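Local coordinates for protein Phospholipase/Carboxylesterase (Dyadobacter fermentans, PDB 4H0C) that probably hydrolyses carboxylic esters and perhaps removes palmitoyl groups from acylated proteins, as a member of the alpha/beta hydrolase superfamily, at residues Ile11-Val16 with Ala51-Gln56; Ala21-Val26 with Ala99-Phe104; Lys43-Asp48 with Leu203-Ile208; Gly126-Phe131 with Lys150-Phe155. All blocks are in the same frame, centred on the assembly; numbering follows the deposited sequence. Where two conformers were deposited one is given.

Contacts 1, 2 and 4 all lie in one mixed beta-sheet. Strand 50-55 of contact 1 pairs with strand 23-28 of contact 2, and strand 102-107 of contact 2 pairs with strand 127-131 of contact 4, so the centres step across the sheet about 11 Å at a time, with those of contacts 1 and 4 about 19 Å apart. Contact 3 joins the loop before strand 50-55 to helix 198-206, its centre about 12 Å from that of contact 4. Along the chain the segments of contacts 1 and 2 alternate, contact 4 follows, and contact 3 spans it. The strand order 1-3-2-4, with strand 102-107 leading to a probable nucleophile elbow, fits the alpha/beta hydrolase fold.

Contact 1: Ile11-Val16 with Ala51-Gln56; sequences IITSGV and AIYAPQ
Ile-52 is the side chain to follow here. Its CB sits 3.6 Å from Ser-14 O. CG1, anti to the carbonyl carbon, continues past that oxygen and also packs on Val-25 of the next strand. The extended chain (chi2 164°) then lays CD1 against the backbone of the opposite strand, 3.8 Å from Gly-15 CA. That glycine has positive phi, and a CB there would run into Ile-52 CG1. An alanine in place of Ile-52 would probably lose this cover over Gly-15 and the packing on Val-25, loosening the end of the strand pair.

On the other face, Thr-13 lies alongside Tyr-53 and sets CG2 over the ring as a CH-pi contact, 4.0 Å from the centroid of the Tyr-53 ring. Ile-11 CG2 meets Tyr-53 CD1 obliquely at 3.8 Å. Four backbone bonds tie the strands. Ala-54 N reaches Ile-12 O in 2.8 Å, nearly along the C=O axis, while Ser-14 N uses an in-plane lone pair of Ile-52 O. Ser-14 OG bonds to Gln-42 NE2. The arrangement is the antiparallel edge pair of an alpha/beta hydrolase sheet, with strand 11-15 outermost.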
loop_
_atom_site.group_PDB
_atom_site.type_symbol
_atom_site.label_atom_id
_atom_site.label_comp_id
_atom_site.label_asym_id
_atom_site.label_seq_id
_atom_site.Cartn_x
_atom_site.Cartn_y
_atom_site.Cartn_z
ATOM N N ILE A 11 11.584 1.774 11.232
ATOM C CA ILE A 11 10.162 1.457 11.404
ATOM C C ILE A 11 9.614 2.265 12.566
ATOM O O ILE A 11 10.053 2.103 13.706
ATOM C CB ILE A 11 9.916 -0.054 11.669
ATOM C CG1 ILE A 11 10.427 -0.919 10.501
ATOM C CG2 ILE A 11 8.429 -0.314 11.882
ATOM C CD1 ILE A 11 10.730 -2.367 10.867
ATOM N N ILE A 12 8.640 3.115 12.281
ATOM C CA ILE A 12 8.003 3.947 13.298
ATOM C C ILE A 12 6.673 3.312 13.695
ATOM O O ILE A 12 5.909 2.882 12.835
ATOM C CB ILE A 12 7.836 5.378 12.748
ATOM C CG1 ILE A 12 9.218 6.024 12.654
ATOM C CG2 ILE A 12 6.927 6.223 13.621
ATOM C CD1 ILE A 12 9.265 7.281 11.821
ATOM N N THR A 13 6.417 3.212 14.994
ATOM C CA THR A 13 5.175 2.615 15.472
ATOM C C THR A 13 4.303 3.633 16.217
ATOM O O THR A 13 4.814 4.596 16.809
ATOM C CB THR A 13 5.431 1.383 16.365
ATOM O OG1 THR A 13 6.161 1.793 17.522
ATOM C CG2 THR A 13 6.233 0.308 15.610
ATOM N N SER A 14 2.997 3.392 16.196
ATOM C CA SER A 14 1.991 4.211 16.869
ATOM C C SER A 14 0.736 3.346 17.141
ATOM O O SER A 14 0.758 2.114 16.987
ATOM C CB SER A 14 1.636 5.410 15.983
ATOM O OG SER A 14 0.765 6.315 16.656
ATOM N N GLY A 15 -0.358 3.988 17.537
ATOM C CA GLY A 15 -1.622 3.271 17.766
ATOM C C GLY A 15 -1.558 2.379 18.992
ATOM O O GLY A 15 -0.891 2.722 19.972
ATOM N N VAL A 16 -2.225 1.225 18.930
ATOM C CA VAL A 16 -2.299 0.294 20.063
ATOM C C VAL A 16 -0.974 -0.450 20.242
ATOM O O VAL A 16 -0.448 -1.008 19.285
ATOM C CB VAL A 16 -3.419 -0.752 19.838
ATOM C CG1 VAL A 16 -3.585 -1.655 21.062
ATOM C CG2 VAL A 16 -4.728 -0.063 19.438
ATOM N N ALA A 51 -2.459 -1.667 15.936
ATOM C CA ALA A 51 -1.049 -1.343 16.121
ATOM C C ALA A 51 -0.607 -0.787 14.770
ATOM O O ALA A 51 -0.798 -1.435 13.748
ATOM C CB ALA A 51 -0.250 -2.583 16.503
ATOM N N ILE A 52 -0.029 0.406 14.765
ATOM C CA ILE A 52 0.351 1.079 13.507
ATOM C C ILE A 52 1.853 0.962 13.300
ATOM O O ILE A 52 2.631 1.331 14.189
ATOM C CB ILE A 52 -0.072 2.567 13.524
ATOM C CG1 ILE A 52 -1.602 2.698 13.636
ATOM C CG2 ILE A 52 0.535 3.338 12.348
ATOM C CD1 ILE A 52 -2.054 4.088 14.052
ATOM N N TYR A 53 2.247 0.394 12.157
ATOM C CA TYR A 53 3.648 0.352 11.727
ATOM C C TYR A 53 3.806 1.154 10.448
ATOM O O TYR A 53 3.090 0.909 9.484
ATOM C CB TYR A 53 4.046 -1.089 11.391
ATOM C CG TYR A 53 4.269 -1.963 12.612
ATOM C CD1 TYR A 53 5.538 -2.485 12.895
ATOM C CD2 TYR A 53 3.216 -2.293 13.462
ATOM C CE1 TYR A 53 5.754 -3.288 14.013
ATOM C CE2 TYR A 53 3.432 -3.082 14.592
ATOM C CZ TYR A 53 4.710 -3.575 14.852
ATOM O OH TYR A 53 4.960 -4.359 15.951
ATOM N N ALA A 54 4.768 2.071 10.410
ATOM C CA ALA A 54 5.024 2.853 9.208
ATOM C C ALA A 54 6.534 2.841 8.938
ATOM O O ALA A 54 7.290 3.502 9.654
ATOM C CB ALA A 54 4.518 4.275 9.381
ATOM N N PRO A 55 6.982 2.070 7.928
ATOM C CA PRO A 55 8.416 2.082 7.639
ATOM C C PRO A 55 8.790 3.379 6.947
ATOM O O PRO A 55 7.976 3.930 6.196
ATOM C CB PRO A 55 8.612 0.886 6.689
ATOM C CG PRO A 55 7.281 0.660 6.062
ATOM C CD PRO A 55 6.259 1.060 7.125
ATOM N N GLN A 56 9.998 3.878 7.210
ATOM C CA GLN A 56 10.466 5.104 6.573
ATOM C C GLN A 56 11.378 4.770 5.401
ATOM O O GLN A 56 12.358 4.044 5.578
ATOM C CB GLN A 56 11.241 5.972 7.586
ATOM C CG GLN A 56 11.973 7.146 6.951
ATOM C CD GLN A 56 11.020 8.228 6.455
ATOM O OE1 GLN A 56 10.140 8.685 7.203
ATOM N NE2 GLN A 56 11.193 8.654 5.193
#

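Contact 2: Ala21-Val26 with Ala99-Phe104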
loop_
_atom_site.group_PDB
_atom_site.type_symbol
_atom_site.label_atom_id
_atom_site.label_comp_id
_atom_site.label_asym_id
_atom_site.label_seq_id
_atom_site.Cartn_x
_atom_site.Cartn_y
_atom_site.Cartn_z
ATOM N N ALA A 21 -2.824 -5.409 20.805
ATOM C CA ALA A 21 -3.623 -5.126 19.617
ATOM C C ALA A 21 -4.255 -6.369 18.996
ATOM O O ALA A 21 -3.605 -7.407 18.872
ATOM C CB ALA A 21 -2.777 -4.395 18.593
ATOM N N LYS A 22 -5.529 -6.225 18.631
ATOM C CA LYS A 22 -6.296 -7.219 17.890
ATOM C C LYS A 22 -5.927 -7.190 16.393
ATOM O O LYS A 22 -6.057 -8.191 15.689
ATOM C CB LYS A 22 -7.798 -6.923 18.043
ATOM C CG LYS A 22 -8.280 -6.816 19.485
ATOM C CD LYS A 22 -9.792 -6.627 19.606
ATOM C CE LYS A 22 -10.201 -5.207 19.237
ATOM N NZ LYS A 22 -9.705 -4.182 20.202
ATOM N N LYS A 23 -5.476 -6.030 15.921
ATOM C CA LYS A 23 -5.251 -5.790 14.496
ATOM C C LYS A 23 -4.020 -4.908 14.330
ATOM O O LYS A 23 -3.564 -4.268 15.299
ATOM C CB LYS A 23 -6.472 -5.075 13.872
ATOM C CG LYS A 23 -7.796 -5.760 14.071
ATOM C CD LYS A 23 -8.947 -4.916 13.552
ATOM C CE LYS A 23 -10.197 -5.782 13.417
ATOM N NZ LYS A 23 -11.349 -4.930 13.015
ATOM N N ALA A 24 -3.487 -4.868 13.111
ATOM C CA ALA A 24 -2.361 -4.006 12.810
ATOM C C ALA A 24 -2.548 -3.407 11.460
ATOM O O ALA A 24 -3.277 -3.960 10.630
ATOM C CB ALA A 24 -1.058 -4.785 12.836
ATOM N N VAL A 25 -1.893 -2.280 11.233
ATOM C CA VAL A 25 -1.938 -1.662 9.902
ATOM C C VAL A 25 -0.534 -1.217 9.516
ATOM O O VAL A 25 0.179 -0.615 10.339
ATOM C CB VAL A 25 -2.936 -0.477 9.808
ATOM C CG1 VAL A 25 -2.565 0.668 10.765
ATOM C CG2 VAL A 25 -2.983 0.044 8.367
ATOM N N VAL A 26 -0.127 -1.580 8.301
ATOM C CA VAL A 26 1.128 -1.153 7.714
ATOM C C VAL A 26 0.810 0.058 6.841
ATOM O O VAL A 26 0.038 -0.063 5.895
ATOM C CB VAL A 26 1.746 -2.285 6.851
ATOM C CG1 VAL A 26 3.024 -1.781 6.199
ATOM C CG2 VAL A 26 1.978 -3.528 7.691
ATOM N N ALA A 99 -1.977 -12.675 9.731
ATOM C CA ALA A 99 -2.084 -11.841 8.513
ATOM C C ALA A 99 -3.523 -11.417 8.227
ATOM O O ALA A 99 -3.754 -10.323 7.700
ATOM C CB ALA A 99 -1.478 -12.579 7.316
ATOM N N GLU A 100 -4.494 -12.239 8.611
ATOM C CA GLU A 100 -5.901 -11.901 8.379
ATOM C C GLU A 100 -6.427 -10.719 9.219
ATOM O O GLU A 100 -7.531 -10.209 8.950
ATOM C CB GLU A 100 -6.812 -13.128 8.524
ATOM C CG GLU A 100 -6.979 -13.596 9.949
ATOM C CD GLU A 100 -8.064 -14.635 10.083
ATOM O OE1 GLU A 100 -8.639 -15.058 9.048
ATOM O OE2 GLU A 100 -8.347 -15.024 11.229
ATOM N N GLN A 101 -5.616 -10.271 10.187
ATOM C CA GLN A 101 -5.891 -9.078 10.984
ATOM C C GLN A 101 -4.885 -7.969 10.662
ATOM O O GLN A 101 -4.784 -6.996 11.417
ATOM C CB GLN A 101 -5.838 -9.389 12.486
ATOM C CG GLN A 101 -6.882 -10.387 12.975
ATOM C CD GLN A 101 -8.302 -9.992 12.608
ATOM O OE1 GLN A 101 -8.640 -8.810 12.513
ATOM N NE2 GLN A 101 -9.148 -10.994 12.408
ATOM N N ILE A 102 -4.149 -8.111 9.550
ATOM C CA ILE A 102 -3.180 -7.090 9.140
ATOM C C ILE A 102 -3.762 -6.344 7.954
ATOM O O ILE A 102 -4.222 -6.966 6.968
ATOM C CB ILE A 102 -1.766 -7.656 8.805
ATOM C CG1 ILE A 102 -1.138 -8.335 10.032
ATOM C CG2 ILE A 102 -0.853 -6.523 8.316
ATOM C CD1 ILE A 102 0.149 -9.121 9.752
ATOM N N TYR A 103 -3.785 -5.020 8.086
ATOM C CA TYR A 103 -4.304 -4.104 7.068
ATOM C C TYR A 103 -3.156 -3.339 6.452
ATOM O O TYR A 103 -2.085 -3.237 7.059
ATOM C CB TYR A 103 -5.279 -3.128 7.726
ATOM C CG TYR A 103 -6.518 -3.796 8.271
ATOM C CD1 TYR A 103 -6.462 -4.613 9.420
ATOM C CD2 TYR A 103 -7.744 -3.648 7.629
ATOM C CE1 TYR A 103 -7.607 -5.229 9.919
ATOM C CE2 TYR A 103 -8.890 -4.255 8.122
ATOM C CZ TYR A 103 -8.826 -5.041 9.264
ATOM O OH TYR A 103 -9.989 -5.653 9.713
ATOM N N PHE A 104 -3.361 -2.829 5.239
ATOM C CA PHE A 104 -2.351 -1.999 4.568
ATOM C C PHE A 104 -2.998 -0.719 4.069
ATOM O O PHE A 104 -4.139 -0.739 3.576
ATOM C CB PHE A 104 -1.726 -2.712 3.358
ATOM C CG PHE A 104 -0.992 -3.978 3.701
ATOM C CD1 PHE A 104 -1.693 -5.156 3.988
ATOM C CD2 PHE A 104 0.393 -4.002 3.734
ATOM C CE1 PHE A 104 -1.017 -6.321 4.306
ATOM C CE2 PHE A 104 1.075 -5.186 4.048
ATOM C CZ PHE A 104 0.369 -6.339 4.345
HETATM O O HOH W 1 -11.349 -3.135 11.338
#
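Strands 23-26 and 102-104 run parallel, their axes 26° apart, with Ala-24, Val-25 and Val-26 opposite Ile-102, Tyr-103 and Phe-104. Three bonds alternate across: Ala-24 N gives to Gln-101 O, Tyr-103 N to Ala-24 O, and Val-26 N to Tyr-103 O. The middle one, 2.8 Å from Tyr-103 N to Ala-24 O, lies in the carbonyl plane, and the same oxygen also meets the edge of the Tyr-103 ring.

On the face of Ala-24, Val-26 lies alongside Phe-104, its CB 3.8 Å from Phe-104 CD2, and helix 77-94 covers both. At the first residue of its strand, Lys-23 runs extended past CG and slants across two side chains. Its CD comes 3.9 Å from Tyr-103 CE1, and its CE is 3.5 Å from Gln-101 OE1. At the tip, Lys-23 NZ donates to a water at 2.5 Å, and Tyr-103 OH shares that water at a longer 3.3 Å. A serine replacing Lys-23 would probably lose the water's donor and strip apolar cover from the Tyr-103 ring.

The same water binds the sodium ion, so ammonium and metal both approach its oxygen, which is likely to polarise it.

Contact 3: Lys43-Asp48 with Leu203-Ile208; sequences KVLKLD and LVNNTI. With NA (sodium ion), chain D.
Hydrogen bonding carries this contact, and the side-chain amide of Asn-205 makes both bonds across it. With CG anti to the carbonyl carbon, Asn-205 swings its amide from the helix toward the loop at 44-46 and grips the backbone at two points. ND2 donates to Val-44 O at 3.0 Å in an almost straight bond (166°) that lies in the amide plane. OD1 accepts from Lys-46 N at 2.9 Å, though this donor stands well above the plane of the side-chain carbonyl. Together the two bonds pin both the position and the rotation of the amide. Lys-46 CB rests in van der Waals contact with the same OD1 before the rest of that chain bends off.

The apolar part is small. Leu-45 CD2 crosses obliquely to Val-204 CG1 at 4.1 Å. Val-204 also packs on Ile-129 and Phe-155, so the helix sits on the sheet beside the loop it holds.

Within the segments, Lys-46 is the centre of an inverse gamma turn, and Thr-207 OG1 bonds back to Leu-203 O at 2.7 Å.

Metal binding comes last: Ile-208 O reaches the sodium ion at 2.8 Å, joined by two waters and Lys-210 OXT.

By taking the O of Val-44 and the N of Lys-46, on either side of Leu-45, the amide copies the pairing of a parallel strand, and it fastens the C-terminal helix of this alpha/beta hydrolase to a loop leading into strand 50-55.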
loop_
_atom_site.group_PDB
_atom_site.type_symbol
_atom_site.label_atom_id
_atom_site.label_comp_id
_atom_site.label_asym_id
_atom_site.label_seq_id
_atom_site.Cartn_x
_atom_site.Cartn_y
_atom_site.Cartn_z
ATOM N N LYS A 43 -5.811 10.216 12.404
ATOM C CA LYS A 43 -6.719 11.251 12.899
ATOM C C LYS A 43 -8.065 11.245 12.169
ATOM O O LYS A 43 -9.045 11.771 12.690
ATOM C CB LYS A 43 -6.075 12.632 12.825
ATOM C CG LYS A 43 -4.956 12.837 13.837
ATOM C CD LYS A 43 -4.282 14.173 13.595
ATOM C CE LYS A 43 -2.960 14.274 14.334
ATOM N NZ LYS A 43 -2.177 15.430 13.823
ATOM N N VAL A 44 -8.107 10.651 10.970
ATOM C CA VAL A 44 -9.316 10.642 10.118
ATOM C C VAL A 44 -9.752 9.238 9.660
ATOM O O VAL A 44 -10.933 9.024 9.378
ATOM C CB VAL A 44 -9.228 11.618 8.903
ATOM C CG1 VAL A 44 -9.138 13.060 9.383
ATOM C CG2 VAL A 44 -8.070 11.276 7.959
ATOM N N LEU A 45 -8.809 8.295 9.583
ATOM C CA LEU A 45 -9.127 6.896 9.315
ATOM C C LEU A 45 -9.429 6.147 10.609
ATOM O O LEU A 45 -8.806 6.415 11.652
ATOM C CB LEU A 45 -7.944 6.220 8.621
ATOM C CG LEU A 45 -7.658 6.666 7.191
ATOM C CD1 LEU A 45 -6.337 6.083 6.705
ATOM C CD2 LEU A 45 -8.795 6.260 6.255
ATOM N N LYS A 46 -10.384 5.212 10.538
ATOM C CA LYS A 46 -10.777 4.388 11.692
ATOM C C LYS A 46 -9.718 3.311 11.943
ATOM O O LYS A 46 -9.874 2.165 11.500
ATOM C CB LYS A 46 -12.165 3.763 11.422
ATOM C CG LYS A 46 -12.768 2.977 12.576
ATOM C CD LYS A 46 -14.253 2.664 12.362
ATOM C CE LYS A 46 -14.626 1.259 12.827
ATOM N NZ LYS A 46 -13.879 0.718 13.996
ATOM N N LEU A 47 -8.644 3.681 12.650
ATOM C CA LEU A 47 -7.525 2.760 12.922
ATOM C C LEU A 47 -7.306 2.579 14.420
ATOM O O LEU A 47 -6.244 2.143 14.855
ATOM C CB LEU A 47 -6.244 3.289 12.281
ATOM C CG LEU A 47 -6.331 3.450 10.757
ATOM C CD1 LEU A 47 -5.101 4.186 10.272
ATOM C CD2 LEU A 47 -6.477 2.096 10.068
ATOM N N ASP A 48 -8.306 2.933 15.216
ATOM C CA ASP A 48 -8.099 3.025 16.662
ATOM C C ASP A 48 -7.870 1.662 17.343
ATOM O O ASP A 48 -7.365 1.625 18.463
ATOM C CB ASP A 48 -9.239 3.800 17.317
ATOM C CG ASP A 48 -10.524 3.037 17.289
ATOM O OD1 ASP A 48 -11.107 2.921 16.190
ATOM O OD2 ASP A 48 -10.946 2.551 18.364
ATOM N N LEU A 203 -15.510 6.615 2.754
ATOM C CA LEU A 203 -15.821 5.363 2.091
ATOM C C LEU A 203 -14.989 4.232 2.666
ATOM O O LEU A 203 -15.517 3.145 2.929
ATOM C CB LEU A 203 -15.653 5.468 0.578
ATOM C CG LEU A 203 -16.132 4.251 -0.214
ATOM C CD1 LEU A 203 -17.537 3.804 0.192
ATOM C CD2 LEU A 203 -16.044 4.600 -1.695
ATOM N N VAL A 204 -13.703 4.495 2.887
ATOM C CA VAL A 204 -12.830 3.479 3.471
ATOM C C VAL A 204 -13.299 3.148 4.897
ATOM O O VAL A 204 -13.318 1.978 5.310
ATOM C CB VAL A 204 -11.347 3.904 3.413
ATOM C CG1 VAL A 204 -10.507 3.044 4.335
ATOM C CG2 VAL A 204 -10.845 3.773 1.975
ATOM N N ASN A 205 -13.692 4.170 5.650
ATOM C CA ASN A 205 -14.133 3.937 7.036
ATOM C C ASN A 205 -15.397 3.102 7.140
ATOM O O ASN A 205 -15.554 2.346 8.095
ATOM C CB ASN A 205 -14.329 5.267 7.769
ATOM C CG ASN A 205 -13.018 5.938 8.122
ATOM O OD1 ASN A 205 -11.950 5.310 8.118
ATOM N ND2 ASN A 205 -13.094 7.221 8.446
ATOM N N ASN A 206 -16.278 3.234 6.147
ATOM C CA ASN A 206 -17.560 2.516 6.117
ATOM C C ASN A 206 -17.506 1.155 5.434
ATOM O O ASN A 206 -18.501 0.423 5.424
ATOM C CB ASN A 206 -18.638 3.378 5.463
ATOM C CG ASN A 206 -18.959 4.611 6.272
ATOM O OD1 ASN A 206 -19.094 4.562 7.497
ATOM N ND2 ASN A 206 -19.091 5.729 5.587
ATOM N N THR A 207 -16.341 0.814 4.881
ATOM C CA THR A 207 -16.168 -0.445 4.159
ATOM C C THR A 207 -14.984 -1.224 4.716
ATOM O O THR A 207 -15.151 -2.054 5.621
ATOM C CB THR A 207 -16.056 -0.229 2.627
ATOM O OG1 THR A 207 -14.933 0.618 2.316
ATOM C CG2 THR A 207 -17.352 0.414 2.076
ATOM N N ILE A 208 -13.796 -0.957 4.189
ATOM C CA ILE A 208 -12.582 -1.693 4.602
ATOM C C ILE A 208 -12.391 -1.665 6.128
ATOM O O ILE A 208 -12.023 -2.681 6.745
ATOM C CB ILE A 208 -11.281 -1.136 3.961
ATOM C CG1 ILE A 208 -11.410 -0.888 2.440
ATOM C CG2 ILE A 208 -10.098 -2.044 4.293
ATOM C CD1 ILE A 208 -11.785 -2.097 1.592
HETATM NA NA NA D . -12.632 -3.778 9.197
HETATM O O HOH W 1 -11.349 -3.135 11.338
HETATM O O HOH W 2 -12.327 -5.983 9.115
#

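Contact 4: Gly126-Phe131 with Lys150-Phe155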
loop_
_atom_site.group_PDB
_atom_site.type_symbol
_atom_site.label_atom_id
_atom_site.label_comp_id
_atom_site.label_asym_id
_atom_site.label_seq_id
_atom_site.Cartn_x
_atom_site.Cartn_y
_atom_site.Cartn_z
ATOM N N GLY A 126 -6.475 -8.418 6.456
ATOM C CA GLY A 126 -7.602 -7.678 7.015
ATOM C C GLY A 126 -8.270 -6.773 5.993
ATOM O O GLY A 126 -9.496 -6.718 5.900
ATOM N N GLY A 127 -7.465 -6.085 5.200
ATOM C CA GLY A 127 -7.966 -5.157 4.192
ATOM C C GLY A 127 -6.803 -4.389 3.604
ATOM O O GLY A 127 -5.736 -4.291 4.230
ATOM N N ILE A 128 -6.983 -3.868 2.393
ATOM C CA ILE A 128 -5.917 -3.168 1.690
ATOM C C ILE A 128 -6.480 -1.876 1.124
ATOM O O ILE A 128 -7.493 -1.889 0.435
ATOM C CB ILE A 128 -5.336 -4.057 0.554
ATOM C CG1 ILE A 128 -4.706 -5.327 1.158
ATOM C CG2 ILE A 128 -4.310 -3.275 -0.251
ATOM C CD1 ILE A 128 -4.437 -6.456 0.158
ATOM N N ILE A 129 -5.841 -0.754 1.450
ATOM C CA ILE A 129 -6.302 0.562 1.004
ATOM C C ILE A 129 -5.223 1.216 0.154
ATOM O O ILE A 129 -4.120 1.524 0.642
ATOM C CB ILE A 129 -6.613 1.444 2.223
ATOM C CG1 ILE A 129 -7.660 0.779 3.130
ATOM C CG2 ILE A 129 -7.067 2.813 1.755
ATOM C CD1 ILE A 129 -7.540 1.240 4.574
ATOM N N ALA A 130 -5.515 1.403 -1.131
ATOM C CA ALA A 130 -4.560 1.982 -2.070
ATOM C C ALA A 130 -5.095 3.289 -2.622
ATOM O O ALA A 130 -5.806 3.320 -3.650
ATOM C CB ALA A 130 -4.248 0.998 -3.191
ATOM N N PHE A 131 -4.798 4.383 -1.913
ATOM C CA PHE A 131 -5.219 5.721 -2.356
ATOM C C PHE A 131 -4.319 6.172 -3.497
ATOM O O PHE A 131 -3.154 6.510 -3.278
ATOM C CB PHE A 131 -5.115 6.765 -1.229
ATOM C CG PHE A 131 -6.036 6.531 -0.055
ATOM C CD1 PHE A 131 -7.423 6.524 -0.208
ATOM C CD2 PHE A 131 -5.502 6.380 1.237
ATOM C CE1 PHE A 131 -8.257 6.347 0.896
ATOM C CE2 PHE A 131 -6.326 6.217 2.337
ATOM C CZ PHE A 131 -7.715 6.189 2.170
ATOM N N LYS A 150 -8.382 -14.631 -0.846
ATOM C CA LYS A 150 -9.438 -15.211 -0.016
ATOM C C LYS A 150 -10.474 -14.141 0.349
ATOM O O LYS A 150 -10.930 -14.069 1.490
ATOM C CB LYS A 150 -8.842 -15.848 1.253
ATOM C CG LYS A 150 -7.742 -16.880 1.003
ATOM C CD LYS A 150 -8.321 -18.230 0.601
ATOM C CE LYS A 150 -7.418 -19.395 1.034
ATOM N NZ LYS A 150 -6.132 -19.473 0.291
ATOM N N GLN A 151 -10.817 -13.295 -0.623
ATOM C CA GLN A 151 -11.883 -12.299 -0.475
ATOM C C GLN A 151 -11.455 -11.076 0.345
ATOM O O GLN A 151 -12.317 -10.281 0.745
ATOM C CB GLN A 151 -13.201 -12.915 0.085
ATOM C CG GLN A 151 -13.609 -14.164 -0.674
ATOM C CD GLN A 151 -14.944 -14.724 -0.271
ATOM O OE1 GLN A 151 -15.651 -14.181 0.598
ATOM N NE2 GLN A 151 -15.323 -15.803 -0.930
ATOM N N THR A 152 -10.143 -10.886 0.552
ATOM C CA THR A 152 -9.639 -9.644 1.199
ATOM C C THR A 152 -10.283 -8.404 0.567
ATOM O O THR A 152 -10.195 -8.214 -0.661
ATOM C CB THR A 152 -8.105 -9.474 1.040
ATOM O OG1 THR A 152 -7.413 -10.543 1.681
ATOM C CG2 THR A 152 -7.640 -8.151 1.640
ATOM N N PRO A 153 -10.892 -7.536 1.395
ATOM C CA PRO A 153 -11.447 -6.300 0.843
ATOM C C PRO A 153 -10.311 -5.363 0.430
ATOM O O PRO A 153 -9.384 -5.156 1.208
ATOM C CB PRO A 153 -12.262 -5.705 2.009
ATOM C CG PRO A 153 -12.440 -6.833 2.990
ATOM C CD PRO A 153 -11.308 -7.792 2.788
ATOM N N VAL A 154 -10.394 -4.809 -0.782
ATOM C CA VAL A 154 -9.389 -3.898 -1.318
ATOM C C VAL A 154 -10.100 -2.663 -1.846
ATOM O O VAL A 154 -11.090 -2.779 -2.565
ATOM C CB VAL A 154 -8.574 -4.534 -2.481
ATOM C CG1 VAL A 154 -7.557 -3.556 -3.059
ATOM C CG2 VAL A 154 -7.882 -5.819 -2.036
ATOM N N PHE A 155 -9.612 -1.487 -1.456
ATOM C CA PHE A 155 -10.080 -0.214 -2.015
ATOM C C PHE A 155 -8.968 0.378 -2.854
ATOM O O PHE A 155 -7.851 0.533 -2.388
ATOM C CB PHE A 155 -10.466 0.764 -0.913
ATOM C CG PHE A 155 -10.887 2.118 -1.429
ATOM C CD1 PHE A 155 -12.188 2.317 -1.922
ATOM C CD2 PHE A 155 -9.985 3.188 -1.474
ATOM C CE1 PHE A 155 -12.585 3.565 -2.419
ATOM C CE2 PHE A 155 -10.386 4.439 -1.959
ATOM C CZ PHE A 155 -11.682 4.622 -2.437
#
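Phe-155 stands at the apolar centre of this pair of neighbouring parallel strands in the alpha/beta hydrolase sheet. Its CG is anti to the backbone N (chi1 177°), and the side chain crosses that of Phe-131 at about a right angle. Phe-131 CD1 arrives at the edge of the Phe-155 ring, near its plane, 4.0 Å from Phe-155 CE2. Ile-129 fills in beside them, its CG2 over one face of the Phe-131 ring, and helix 198-206 closes this side through Val-204 and Leu-203.

On the other face of this strand pair the contacts are aliphatic. Ile-128 and Val-154 lie side by side, with Ile-128 CB 4.0 Å from Val-154 CG2. Farther out, Ile-128 CD1 meets Thr-152 CG2 at 3.9 Å, while Thr-114 and Thr-118 of helix 109-120 pack on Ile-128.

Between the two layers runs the backbone pairing. Phe-155 uses both its groups: its N donates to Ile-128 O, and its O accepts from Ala-130 N at 2.8 Å, each nearly along the C=O axis. Toward the start of the strands, Ile-128 N gives a more bent bond to Pro-153 O (150°). Past it, Thr-152 OG1 is held by Phe-149 O and Tyr-125 N, and Pro-153 CD rests 3.8 Å from Gly-126 O.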